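Local coordinates for HMG box-containing protein 1 (Homo sapiens, PDB 3QVE) that represses transcription by binding the promoters of target genes, with roles in cell-cycle control and the Wnt pathway, at residues H10-G15 with L77-G82; L18-G23 with K52-D57; L62-S67 with S107-S112; D96-F99 with G105-S108. One frame throughout, in Å; residues are numbered along the deposited sequence.

Contact 1 of 4, residues H10-G15 with L77-G82. With EDO (1,2-ethanediol), chain I.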
loop_
_atom_site.group_PDB
_atom_site.type_symbol
_atom_site.label_atom_id
_atom_site.label_comp_id
_atom_site.label_asym_id
_atom_site.label_seq_id
_atom_site.Cartn_x
_atom_site.Cartn_y
_atom_site.Cartn_z
ATOM N N HIS A 10 4.423 6.526 -1.267
ATOM C CA HIS A 10 3.303 6.457 -0.323
ATOM C C HIS A 10 3.722 5.489 0.792
ATOM O O HIS A 10 4.868 5.544 1.219
ATOM C CB HIS A 10 2.023 6.027 -1.029
ATOM C CG HIS A 10 0.762 6.297 -0.271
ATOM N ND1 HIS A 10 0.305 5.499 0.770
ATOM C CD2 HIS A 10 -0.173 7.266 -0.439
ATOM C CE1 HIS A 10 -0.846 5.973 1.199
ATOM N NE2 HIS A 10 -1.160 7.037 0.479
ATOM N N CYS A 11 2.850 4.580 1.235
ATOM C CA CYS A 11 3.217 3.607 2.284
ATOM C C CYS A 11 3.843 2.318 1.728
ATOM O O CYS A 11 4.087 1.385 2.468
ATOM C CB CYS A 11 1.963 3.208 3.064
ATOM S SG CYS A 11 0.748 2.257 2.148
ATOM N N PHE A 12 4.087 2.253 0.426
ATOM C CA PHE A 12 4.461 1.006 -0.257
ATOM C C PHE A 12 5.952 0.676 -0.273
ATOM O O PHE A 12 6.809 1.509 -0.602
ATOM C CB PHE A 12 3.838 0.969 -1.662
ATOM C CG PHE A 12 2.345 1.021 -1.604
ATOM C CD1 PHE A 12 1.627 -0.066 -1.126
ATOM C CD2 PHE A 12 1.663 2.147 -1.988
ATOM C CE1 PHE A 12 0.293 -0.012 -1.024
ATOM C CE2 PHE A 12 0.313 2.204 -1.947
ATOM C CZ PHE A 12 -0.391 1.146 -1.437
ATOM N N LEU A 13 6.249 -0.575 0.088
ATOM C CA LEU A 13 7.617 -1.070 0.150
ATOM C C LEU A 13 8.103 -1.603 -1.205
ATOM O O LEU A 13 7.312 -1.876 -2.139
ATOM C CB LEU A 13 7.719 -2.168 1.216
ATOM C CG LEU A 13 7.263 -1.785 2.633
ATOM C CD1 LEU A 13 7.670 -2.805 3.686
ATOM C CD2 LEU A 13 7.745 -0.448 3.023
ATOM N N LYS A 14 9.424 -1.767 -1.274
ATOM C CA LYS A 14 10.094 -2.332 -2.420
ATOM C C LYS A 14 9.438 -3.646 -2.817
ATOM O O LYS A 14 9.100 -4.474 -1.954
ATOM C CB LYS A 14 11.539 -2.574 -2.051
ATOM C CG LYS A 14 12.383 -3.266 -3.147
ATOM C CD LYS A 14 13.829 -3.242 -2.741
ATOM C CE LYS A 14 14.726 -3.951 -3.760
ATOM N NZ LYS A 14 14.765 -3.259 -5.067
ATOM N N GLY A 15 9.214 -3.821 -4.112
ATOM C CA GLY A 15 8.618 -5.064 -4.621
ATOM C C GLY A 15 7.136 -4.913 -4.886
ATOM O O GLY A 15 6.540 -5.769 -5.532
ATOM N N LEU A 77 -4.658 -5.946 -3.802
ATOM C CA LEU A 77 -5.496 -5.078 -2.962
ATOM C C LEU A 77 -5.996 -3.914 -3.738
ATOM O O LEU A 77 -5.241 -3.354 -4.531
ATOM C CB LEU A 77 -4.656 -4.512 -1.811
ATOM C CG LEU A 77 -3.821 -5.457 -0.973
ATOM C CD1 LEU A 77 -2.884 -4.669 0.013
ATOM C CD2 LEU A 77 -4.816 -6.446 -0.232
ATOM N N THR A 78 -7.219 -3.454 -3.449
ATOM C CA THR A 78 -7.742 -2.263 -4.135
ATOM C C THR A 78 -8.081 -1.241 -3.092
ATOM O O THR A 78 -8.724 -1.537 -2.087
ATOM C CB THR A 78 -8.973 -2.580 -5.022
ATOM O OG1 THR A 78 -8.537 -3.398 -6.102
ATOM C CG2 THR A 78 -9.612 -1.270 -5.617
ATOM N N PHE A 79 -7.611 -0.029 -3.338
ATOM C CA PHE A 79 -7.684 1.080 -2.391
ATOM C C PHE A 79 -8.437 2.271 -2.994
ATOM O O PHE A 79 -8.354 2.511 -4.193
ATOM C CB PHE A 79 -6.288 1.594 -2.072
ATOM C CG PHE A 79 -5.477 0.673 -1.217
ATOM C CD1 PHE A 79 -5.699 0.588 0.141
ATOM C CD2 PHE A 79 -4.413 -0.033 -1.760
ATOM C CE1 PHE A 79 -4.926 -0.239 0.948
ATOM C CE2 PHE A 79 -3.641 -0.868 -0.955
ATOM C CZ PHE A 79 -3.905 -0.973 0.378
ATOM N N ASP A 80 -9.109 3.030 -2.133
ATOM C CA ASP A 80 -9.828 4.246 -2.487
ATOM C C ASP A 80 -9.185 5.467 -1.821
ATOM O O ASP A 80 -9.166 5.548 -0.577
ATOM C CB ASP A 80 -11.272 4.074 -2.029
ATOM C CG ASP A 80 -12.182 5.226 -2.446
ATOM O OD1 ASP A 80 -11.660 6.186 -2.975
ATOM O OD2 ASP A 80 -13.416 5.140 -2.267
ATOM N N PRO A 81 -8.666 6.434 -2.612
ATOM C CA PRO A 81 -8.063 7.622 -2.024
ATOM C C PRO A 81 -9.033 8.689 -1.575
ATOM O O PRO A 81 -8.600 9.684 -1.014
ATOM C CB PRO A 81 -7.229 8.182 -3.159
ATOM C CG PRO A 81 -8.006 7.820 -4.359
ATOM C CD PRO A 81 -8.531 6.453 -4.078
ATOM N N GLY A 82 -10.315 8.505 -1.831
ATOM C CA GLY A 82 -11.344 9.400 -1.298
ATOM C C GLY A 82 -11.848 10.480 -2.260
ATOM O O GLY A 82 -12.664 11.278 -1.865
HETATM C C1 EDO I . -9.249 8.842 3.036
HETATM O O1 EDO I . -10.039 9.802 2.328
HETATM C C2 EDO I . -9.902 7.484 2.867
HETATM O O2 EDO I . -10.247 7.339 1.486
#

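Contact 2 of 4, residues L18-G23 with K52-D57. With EDO (1,2-ethanediol), chain K.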
loop_
_atom_site.group_PDB
_atom_site.type_symbol
_atom_site.label_atom_id
_atom_site.label_comp_id
_atom_site.label_asym_id
_atom_site.label_seq_id
_atom_site.Cartn_x
_atom_site.Cartn_y
_atom_site.Cartn_z
ATOM N N LEU A 18 2.048 -1.362 -8.861
ATOM C CA LEU A 18 0.936 -0.424 -8.812
ATOM C C LEU A 18 0.130 -0.481 -10.104
ATOM O O LEU A 18 0.695 -0.613 -11.188
ATOM C CB LEU A 18 1.471 0.995 -8.717
ATOM C CG LEU A 18 2.380 1.246 -7.509
ATOM C CD1 LEU A 18 2.825 2.687 -7.575
ATOM C CD2 LEU A 18 1.687 0.875 -6.162
ATOM N N CYS A 19 -1.184 -0.333 -9.990
ATOM C CA CYS A 19 -2.049 -0.219 -11.167
ATOM C C CYS A 19 -3.138 0.798 -10.889
ATOM O O CYS A 19 -4.122 0.510 -10.249
ATOM C CB CYS A 19 -2.625 -1.580 -11.526
ATOM S SG CYS A 19 -3.544 -1.500 -13.118
ATOM N N PHE A 20 -2.914 2.028 -11.354
ATOM C CA PHE A 20 -3.846 3.109 -11.182
ATOM C C PHE A 20 -5.031 2.910 -12.124
ATOM O O PHE A 20 -4.857 2.579 -13.291
ATOM C CB PHE A 20 -3.156 4.440 -11.482
ATOM C CG PHE A 20 -2.202 4.858 -10.436
ATOM C CD1 PHE A 20 -2.654 5.590 -9.342
ATOM C CD2 PHE A 20 -0.871 4.493 -10.487
ATOM C CE1 PHE A 20 -1.795 5.964 -8.349
ATOM C CE2 PHE A 20 -0.010 4.862 -9.487
ATOM C CZ PHE A 20 -0.465 5.617 -8.422
ATOM N N HIS A 21 -6.241 3.055 -11.617
ATOM C CA HIS A 21 -7.407 2.849 -12.466
ATOM C C HIS A 21 -7.665 4.059 -13.376
ATOM O O HIS A 21 -8.291 3.920 -14.413
ATOM C CB HIS A 21 -8.660 2.570 -11.613
ATOM C CG HIS A 21 -8.638 1.262 -10.882
ATOM N ND1 HIS A 21 -9.793 0.572 -10.574
ATOM C CD2 HIS A 21 -7.613 0.532 -10.369
ATOM C CE1 HIS A 21 -9.479 -0.540 -9.927
ATOM N NE2 HIS A 21 -8.163 -0.589 -9.792
ATOM N N LYS A 22 -7.214 5.252 -12.983
ATOM C CA LYS A 22 -7.401 6.444 -13.805
ATOM C C LYS A 22 -6.062 7.045 -14.142
ATOM O O LYS A 22 -5.044 6.703 -13.547
ATOM C CB LYS A 22 -8.254 7.503 -13.101
ATOM C CG LYS A 22 -9.691 7.036 -12.787
ATOM C CD LYS A 22 -10.731 7.455 -13.774
ATOM C CE LYS A 22 -12.124 6.932 -13.370
ATOM N NZ LYS A 22 -12.652 7.668 -12.171
ATOM N N GLY A 23 -6.061 7.925 -15.132
ATOM C CA GLY A 23 -4.837 8.643 -15.506
ATOM C C GLY A 23 -4.179 8.126 -16.766
ATOM O O GLY A 23 -4.707 7.255 -17.442
ATOM N N LYS A 52 1.039 13.485 -8.043
ATOM C CA LYS A 52 1.472 14.212 -6.855
ATOM C C LYS A 52 0.283 14.339 -5.907
ATOM O O LYS A 52 -0.795 14.793 -6.322
ATOM C CB LYS A 52 2.006 15.614 -7.192
ATOM C CG LYS A 52 2.366 16.455 -5.943
ATOM C CD LYS A 52 2.720 17.913 -6.268
ATOM C CE LYS A 52 3.019 18.700 -4.990
ATOM N NZ LYS A 52 3.071 20.171 -5.220
ATOM N N GLY A 53 0.475 13.933 -4.647
ATOM C CA GLY A 53 -0.560 14.098 -3.646
ATOM C C GLY A 53 -1.577 12.962 -3.661
ATOM O O GLY A 53 -2.497 12.974 -2.841
ATOM N N TYR A 54 -1.430 11.984 -4.560
ATOM C CA TYR A 54 -2.378 10.875 -4.609
ATOM C C TYR A 54 -2.390 10.140 -3.274
ATOM O O TYR A 54 -1.363 9.712 -2.786
ATOM C CB TYR A 54 -2.052 9.887 -5.706
ATOM C CG TYR A 54 -3.094 8.786 -5.832
ATOM C CD1 TYR A 54 -4.155 8.885 -6.752
ATOM C CD2 TYR A 54 -2.998 7.631 -5.060
ATOM C CE1 TYR A 54 -5.093 7.845 -6.860
ATOM C CE2 TYR A 54 -3.925 6.598 -5.145
ATOM C CZ TYR A 54 -4.972 6.714 -6.052
ATOM O OH TYR A 54 -5.890 5.692 -6.093
ATOM N N GLY A 55 -3.576 10.019 -2.692
ATOM C CA GLY A 55 -3.763 9.309 -1.453
ATOM C C GLY A 55 -3.213 9.984 -0.216
ATOM O O GLY A 55 -2.934 9.307 0.779
ATOM N N SER A 56 -3.037 11.295 -0.267
ATOM C CA SER A 56 -2.420 12.024 0.840
ATOM C C SER A 56 -3.258 12.003 2.148
ATOM O O SER A 56 -2.743 12.256 3.205
ATOM C CB SER A 56 -2.172 13.493 0.429
ATOM O OG SER A 56 -3.397 14.093 0.089
ATOM N N ASP A 57 -4.553 11.771 2.045
ATOM C CA ASP A 57 -5.406 11.590 3.191
ATOM C C ASP A 57 -5.530 10.121 3.611
ATOM O O ASP A 57 -6.348 9.811 4.450
ATOM C CB ASP A 57 -6.824 12.096 2.896
ATOM C CG ASP A 57 -6.881 13.583 2.685
ATOM O OD1 ASP A 57 -6.415 14.297 3.585
ATOM O OD2 ASP A 57 -7.401 14.024 1.638
HETATM C C1 EDO K . -10.269 8.696 -17.379
HETATM O O1 EDO K . -9.773 7.408 -17.789
HETATM C C2 EDO K . -9.044 9.443 -16.918
HETATM O O2 EDO K . -8.017 8.503 -17.189
#

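Contact 3 of 4, residues L62-S67 with S107-S112. With EDO (1,2-ethanediol), chain E; EDO (1,2-ethanediol), chain G; SO4 (sulfate ion), chain D.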
loop_
_atom_site.group_PDB
_atom_site.type_symbol
_atom_site.label_atom_id
_atom_site.label_comp_id
_atom_site.label_asym_id
_atom_site.label_seq_id
_atom_site.Cartn_x
_atom_site.Cartn_y
_atom_site.Cartn_z
ATOM N N LEU A 62 -10.618 -1.518 0.049
ATOM C CA LEU A 62 -11.934 -1.921 -0.373
ATOM C C LEU A 62 -12.034 -3.432 -0.596
ATOM O O LEU A 62 -13.121 -4.009 -0.483
ATOM C CB LEU A 62 -12.318 -1.229 -1.699
ATOM C CG LEU A 62 -12.484 0.295 -1.731
ATOM C CD1 LEU A 62 -13.065 0.732 -3.107
ATOM C CD2 LEU A 62 -13.333 0.823 -0.566
ATOM N N SER A 63 -10.946 -4.049 -1.003
ATOM C CA SER A 63 -10.967 -5.452 -1.394
ATOM C C SER A 63 -9.604 -6.073 -1.369
ATOM O O SER A 63 -8.581 -5.362 -1.491
ATOM C CB SER A 63 -11.604 -5.645 -2.771
ATOM O OG SER A 63 -10.742 -5.239 -3.798
ATOM N N HIS A 64 -9.560 -7.402 -1.178
ATOM C CA HIS A 64 -8.278 -8.113 -1.145
ATOM C C HIS A 64 -8.425 -9.538 -1.607
ATOM O O HIS A 64 -9.474 -10.129 -1.460
ATOM C CB HIS A 64 -7.678 -8.097 0.277
ATOM C CG HIS A 64 -8.580 -8.696 1.335
ATOM N ND1 HIS A 64 -8.612 -10.049 1.617
ATOM C CD2 HIS A 64 -9.471 -8.117 2.177
ATOM C CE1 HIS A 64 -9.516 -10.274 2.566
ATOM N NE2 HIS A 64 -10.046 -9.115 2.923
ATOM N N GLU A 65 -7.346 -10.087 -2.134
ATOM C CA GLU A 65 -7.289 -11.481 -2.497
ATOM C C GLU A 65 -5.806 -11.841 -2.519
ATOM O O GLU A 65 -4.942 -10.983 -2.419
ATOM C CB GLU A 65 -7.869 -11.697 -3.908
ATOM C CG GLU A 65 -7.100 -10.957 -4.997
ATOM C CD GLU A 65 -7.790 -11.009 -6.376
ATOM O OE1 GLU A 65 -8.922 -11.431 -6.448
ATOM O OE2 GLU A 65 -7.179 -10.637 -7.395
ATOM N N GLU A 66 -5.530 -13.120 -2.687
ATOM C CA GLU A 66 -4.202 -13.680 -2.709
ATOM C C GLU A 66 -4.060 -14.403 -3.995
ATOM O O GLU A 66 -5.032 -14.962 -4.516
ATOM C CB GLU A 66 -4.059 -14.726 -1.592
ATOM C CG GLU A 66 -3.103 -14.258 -0.608
ATOM C CD GLU A 66 -2.877 -15.204 0.539
ATOM O OE1 GLU A 66 -3.508 -14.957 1.588
ATOM O OE2 GLU A 66 -2.030 -16.109 0.389
ATOM N N SER A 67 -2.836 -14.431 -4.489
ATOM C CA SER A 67 -2.539 -15.004 -5.798
ATOM C C SER A 67 -1.110 -15.529 -5.787
ATOM O O SER A 67 -0.397 -15.353 -4.820
ATOM C CB SER A 67 -2.669 -13.874 -6.835
ATOM O OG SER A 67 -2.794 -14.407 -8.112
ATOM N N SER A 107 -0.706 -2.773 11.114
ATOM C CA SER A 107 -1.591 -3.867 10.752
ATOM C C SER A 107 -1.018 -4.619 9.546
ATOM O O SER A 107 -0.226 -4.076 8.789
ATOM C CB SER A 107 -2.994 -3.305 10.399
ATOM O OG SER A 107 -3.449 -2.381 11.396
ATOM N N SER A 108 -1.453 -5.862 9.346
ATOM C CA SER A 108 -0.923 -6.705 8.289
ATOM C C SER A 108 -1.955 -7.762 7.993
ATOM O O SER A 108 -2.801 -8.069 8.815
ATOM C CB SER A 108 0.365 -7.370 8.810
ATOM O OG SER A 108 0.798 -8.448 8.015
ATOM N N PHE A 109 -1.900 -8.327 6.806
ATOM C CA PHE A 109 -2.720 -9.511 6.509
ATOM C C PHE A 109 -2.100 -10.734 7.152
ATOM O O PHE A 109 -2.814 -11.731 7.355
ATOM C CB PHE A 109 -2.843 -9.709 4.972
ATOM C CG PHE A 109 -3.708 -8.680 4.312
ATOM C CD1 PHE A 109 -5.068 -8.877 4.224
ATOM C CD2 PHE A 109 -3.181 -7.464 3.875
ATOM C CE1 PHE A 109 -5.882 -7.891 3.660
ATOM C CE2 PHE A 109 -3.994 -6.491 3.315
ATOM C CZ PHE A 109 -5.348 -6.724 3.222
ATOM N N TYR A 110 -0.788 -10.687 7.464
ATOM C CA TYR A 110 -0.101 -11.835 8.079
ATOM C C TYR A 110 0.847 -11.334 9.172
ATOM O O TYR A 110 2.059 -11.195 8.932
ATOM C CB TYR A 110 0.695 -12.582 7.019
ATOM C CG TYR A 110 -0.168 -13.442 6.148
ATOM C CD1 TYR A 110 -0.492 -14.749 6.528
ATOM C CD2 TYR A 110 -0.674 -12.944 4.962
ATOM C CE1 TYR A 110 -1.302 -15.556 5.723
ATOM C CE2 TYR A 110 -1.477 -13.702 4.161
ATOM C CZ TYR A 110 -1.802 -15.012 4.548
ATOM O OH TYR A 110 -2.597 -15.764 3.734
ATOM N N PRO A 111 0.297 -11.003 10.347
ATOM C CA PRO A 111 1.087 -10.333 11.389
ATOM C C PRO A 111 2.386 -11.077 11.735
ATOM O O PRO A 111 3.407 -10.450 11.907
ATOM C CB PRO A 111 0.133 -10.330 12.565
ATOM C CG PRO A 111 -1.201 -10.208 11.898
ATOM C CD PRO A 111 -1.129 -11.071 10.720
ATOM N N SER A 112 2.369 -12.411 11.751
ATOM C CA SER A 112 3.589 -13.154 12.083
ATOM C C SER A 112 4.638 -13.032 11.018
ATOM O O SER A 112 5.820 -12.940 11.345
ATOM C CB SER A 112 3.273 -14.618 12.373
ATOM O OG SER A 112 2.454 -14.636 13.526
HETATM C C1 EDO E . -0.541 -14.680 10.547
HETATM O O1 EDO E . 0.780 -14.411 9.998
HETATM C C2 EDO E . -0.548 -14.777 12.080
HETATM O O2 EDO E . -1.644 -14.087 12.705
HETATM C C1 EDO G . -8.494 -6.838 -5.078
HETATM O O1 EDO G . -9.839 -7.064 -5.548
HETATM C C2 EDO G . -7.718 -6.391 -6.316
HETATM O O2 EDO G . -7.900 -7.271 -7.462
HETATM S S SO4 D . -12.248 -8.436 5.955
HETATM O O1 SO4 D . -12.444 -9.401 4.896
HETATM O O2 SO4 D . -13.395 -7.590 6.198
HETATM O O3 SO4 D . -11.696 -9.037 7.158
HETATM O O4 SO4 D . -11.218 -7.546 5.496
#

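Contact 4 of 4, residues D96-F99 with G105-S108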
loop_
_atom_site.group_PDB
_atom_site.type_symbol
_atom_site.label_atom_id
_atom_site.label_comp_id
_atom_site.label_asym_id
_atom_site.label_seq_id
_atom_site.Cartn_x
_atom_site.Cartn_y
_atom_site.Cartn_z
ATOM N N ASP A 96 3.708 -10.046 3.794
ATOM C CA ASP A 96 4.177 -9.439 5.028
ATOM C C ASP A 96 4.168 -7.887 4.999
ATOM O O ASP A 96 4.665 -7.258 5.936
ATOM C CB ASP A 96 5.621 -9.907 5.293
ATOM C CG ASP A 96 6.526 -9.586 4.143
ATOM O OD1 ASP A 96 6.494 -8.436 3.670
ATOM O OD2 ASP A 96 7.235 -10.490 3.694
ATOM N N HIS A 97 3.596 -7.282 3.963
ATOM C CA HIS A 97 3.529 -5.808 3.850
ATOM C C HIS A 97 2.736 -5.231 5.049
ATOM O O HIS A 97 1.597 -5.613 5.288
ATOM C CB HIS A 97 2.867 -5.376 2.526
ATOM C CG HIS A 97 3.212 -3.991 2.096
ATOM N ND1 HIS A 97 2.825 -2.876 2.803
ATOM C CD2 HIS A 97 3.948 -3.541 1.050
ATOM C CE1 HIS A 97 3.301 -1.790 2.208
ATOM N NE2 HIS A 97 3.975 -2.166 1.136
ATOM N N PRO A 98 3.357 -4.324 5.820
ATOM C CA PRO A 98 2.669 -3.656 6.934
ATOM C C PRO A 98 1.933 -2.393 6.497
ATOM O O PRO A 98 2.306 -1.774 5.491
ATOM C CB PRO A 98 3.814 -3.279 7.849
ATOM C CG PRO A 98 4.944 -2.963 6.907
ATOM C CD PRO A 98 4.760 -3.910 5.727
ATOM N N PHE A 99 0.865 -2.053 7.207
ATOM C CA PHE A 99 0.081 -0.860 6.903
ATOM C C PHE A 99 -0.158 -0.150 8.217
ATOM O O PHE A 99 -0.395 -0.814 9.225
ATOM C CB PHE A 99 -1.241 -1.225 6.255
ATOM C CG PHE A 99 -1.079 -1.885 4.936
ATOM C CD1 PHE A 99 -0.817 -1.121 3.793
ATOM C CD2 PHE A 99 -1.056 -3.278 4.851
ATOM C CE1 PHE A 99 -0.640 -1.715 2.563
ATOM C CE2 PHE A 99 -0.862 -3.874 3.641
ATOM C CZ PHE A 99 -0.652 -3.087 2.481
ATOM N N GLY A 105 -3.272 1.678 14.049
ATOM C CA GLY A 105 -1.839 1.442 14.144
ATOM C C GLY A 105 -1.404 0.338 13.200
ATOM O O GLY A 105 -2.092 0.027 12.218
ATOM N N TRP A 106 -0.256 -0.250 13.499
ATOM C CA TRP A 106 0.380 -1.161 12.562
ATOM C C TRP A 106 -0.500 -2.410 12.371
ATOM O O TRP A 106 -0.940 -3.041 13.330
ATOM C CB TRP A 106 1.786 -1.531 13.030
ATOM C CG TRP A 106 2.793 -0.467 12.808
ATOM C CD1 TRP A 106 3.451 0.230 13.766
ATOM C CD2 TRP A 106 3.237 0.051 11.554
ATOM N NE1 TRP A 106 4.298 1.131 13.198
ATOM C CE2 TRP A 106 4.196 1.047 11.839
ATOM C CE3 TRP A 106 2.927 -0.239 10.210
ATOM C CZ2 TRP A 106 4.857 1.766 10.839
ATOM C CZ3 TRP A 106 3.601 0.444 9.214
ATOM C CH2 TRP A 106 4.541 1.466 9.540
ATOM N N SER A 107 -0.706 -2.773 11.114
ATOM C CA SER A 107 -1.591 -3.867 10.752
ATOM C C SER A 107 -1.018 -4.619 9.546
ATOM O O SER A 107 -0.226 -4.076 8.789
ATOM C CB SER A 107 -2.994 -3.305 10.399
ATOM O OG SER A 107 -3.449 -2.381 11.396
ATOM N N SER A 108 -1.453 -5.862 9.346
ATOM C CA SER A 108 -0.923 -6.705 8.289
ATOM C C SER A 108 -1.955 -7.762 7.993
ATOM O O SER A 108 -2.801 -8.069 8.815
ATOM C CB SER A 108 0.365 -7.370 8.810
ATOM O OG SER A 108 0.798 -8.448 8.015
HETATM O O HOH W 1 0.098 -7.761 4.823
#

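Contact 1 of 4, residues H10-G15 with L77-G82
Phe12 and Phe79 meet in the core of the AXH domain, where the loop 10-15 ahead of strand 17-20 lies across the end of strand 72-80 of the six-stranded antiparallel sheet. The backbones stay well apart, Phe12 CA and Leu77 CA being 12.0 Å from each other, and the two aromatic side chains bridge the gap from opposite directions. The tight part is a small apolar touch. Phe12 CZ lies 3.9 Å from Phe79 CE2, which sits in the plane of the Phe12 ring at its edge. The ring planes are inclined at 61° with centroids 5.9 Å apart, an oblique pairing. One face of the Phe12 ring is occupied by Cys11 SG, 3.8 Å above its plane and over the centre. Each ring has CG anti to its own carbonyl carbon (chi1 -61° for Phe12, -72° for Phe79), a setting that directs the two rings at each other. Leu89 and Val91 of strand 89-94 and Phe99 of strand 98-101 extend the same hydrophobic core. The outer end of 77-82 is looser: past Pro81 the chain reaches exposed Gly82, and an ethanediol, probably from the crystallisation liquor, donates to Asp80 O. There an Asx turn shapes the backbone, with Gly82 N bonded to Asp80 OD1 at 2.9 Å, approaching from above the carboxylate plane.

Contact 2 of 4, residues L18-G23 with K52-D57
An edge-to-face (T-shaped) aromatic pair joins Phe20, at the end of strand 17-20, to Tyr54 in the type II beta turn Gly53-Ser56 of the AXH domain. Phe20 presents its edge, with CE1 3.7 Å above the Tyr54 plane and over the middle of the ring. The planes stand at 85° with centroids 5.1 Å apart, so a C-H edge of Phe20 points into the tyrosine pi cloud. Tyr54 reaches this place because CG is anti to the backbone N (chi1 -176°), which swings the ring out of the turn toward the strand. In the next shell, His51 stacks on Phe20 and Phe34 of helix 31-37 also meets it, while Leu89 touches both aromatic residues and Pro81 packs on Tyr54. The phenol OH is hydrogen-bonded to Gly87 O, tying down the far end of the ring. Replacing Tyr54 by an alanine would probably leave the Phe20 edge without its aromatic face and Gly87 O without the hydroxyl. Further out, Gly55 O accepts from His10 NE2, linking the turn to the loop 10-15. The turn itself is closed by Ser56 N, which donates to Gly53 O at 3.1 Å.

Contact 3 of 4, residues L62-S67 with S107-S112
His64 and Phe109, whose CA atoms are 9.6 Å apart, mark the nearest backbone approach between strand 59-69 and the chain leaving strand 105-108 for helix 111-118. Phe109 brings CE1 over one face of the His64 imidazole, 3.6 Å above its plane and displaced toward the rim. With planes 55° apart the two rings are oblique to each other. With CG between the backbone N and the carbonyl carbon (chi1 57°), the imidazole offers a face to Phe109 CE1 while NE2 donates to sulfate O1 at 3.1 Å and, less directly, to O4. The sulfate, probably from the crystallisation liquor, is also bound by His126 and Ile127, and its charge would tend to favour a protonated imidazole. Two residues past His64, Glu66 meets Tyr110, the residue after Phe109: Tyr110 OH donates to Glu66 OE1 at 2.5 Å, a very short bond whose exact length is doubtful. The carboxylate oxygen lies near the plane of the phenol ring at its edge, although the carboxylate itself is turned 77° from that ring. A phenylalanine in place of Tyr110 would probably leave Glu66 OE1 without this donor. Ser108 OG accepts from Tyr110 N at 2.8 Å, an ST turn at the approach to the helix. Tyr110 is the N-cap residue of helix 111-118, and Phe109 packs against Leu75 and Leu77 of strand 72-80 and Phe99 of strand 98-101, so this surface contact bridges the two sheets.

Contact 4 of 4, residues D96-F99 with G105-S108
The indole of Trp106 lies against Pro98 and the backbone of Phe99, with CE3 4.0 Å from Pro98 CB and 3.5 Å from Phe99 O, both oblique to the ring. Tyr100 of the same hairpin and Trp4 from the N-terminal part of the chain meet the indole edge-to-face, and its NE1 is bonded to Met2 O. On the Phe99 ring, one face carries His97 ND1, 3.5 Å above the plane and offset toward the rim. That nitrogen also donates to Pro98 O from above the carbonyl plane, while NE2 at the far side of the imidazole is bonded to Leu13 N, so both ring nitrogens are engaged and the rotation of the ring is fixed. These side chains decorate a beta hairpin made of strands 98-101 and 105-108. Phe99 and Ser107 form an antiparallel hydrogen-bonded pair: Phe99 N donates to Ser107 O at 2.8 Å, and Ser107 N returns a bond to Phe99 O at 2.7 Å. Phe99 O also receives a CA-H...O contact from Trp106 CA. With OG anti to the carbonyl carbon and beside the backbone N (chi1 -48°), Ser107 OG turns back to bond with Gly105 O at 2.9 Å. Past the pair, a water donates to His97 O at 2.7 Å and is weakly bonded to Ser108 OG, whose stronger partner is Thr114. The chemistry is thus that of a largely buried hairpin in which backbone carbonyls are met by the cross-strand bonds, by the His97 and Ser107 side chains and, at His97 O, by a water, leaving the Phe99 ring to pack with Leu77 and Phe79 in the apolar core.

Overall arrangement
The centre of contact 1 lies about 2 Å from the centre of the chain, and each of the other three touches it. Contact 2 adjoins it through His10 NE2 and Gly55 O, 2.9 Å apart, and through Pro81 against Tyr54. Contact 3 joins it by pairing of strands 59-69 and 72-80 and by Leu77 CD2 against Phe109 CZ at 3.5 Å. Contact 4 meets it where His97 NE2 lies 3.0 Å from Leu13 N. Contacts 3 and 4 share Ser107 and Ser108, their centres about 9 Å apart, whereas contact 2 sits across the chain's centre from both, about 20 Å between centres. The sulfate belongs to contact 3 alone.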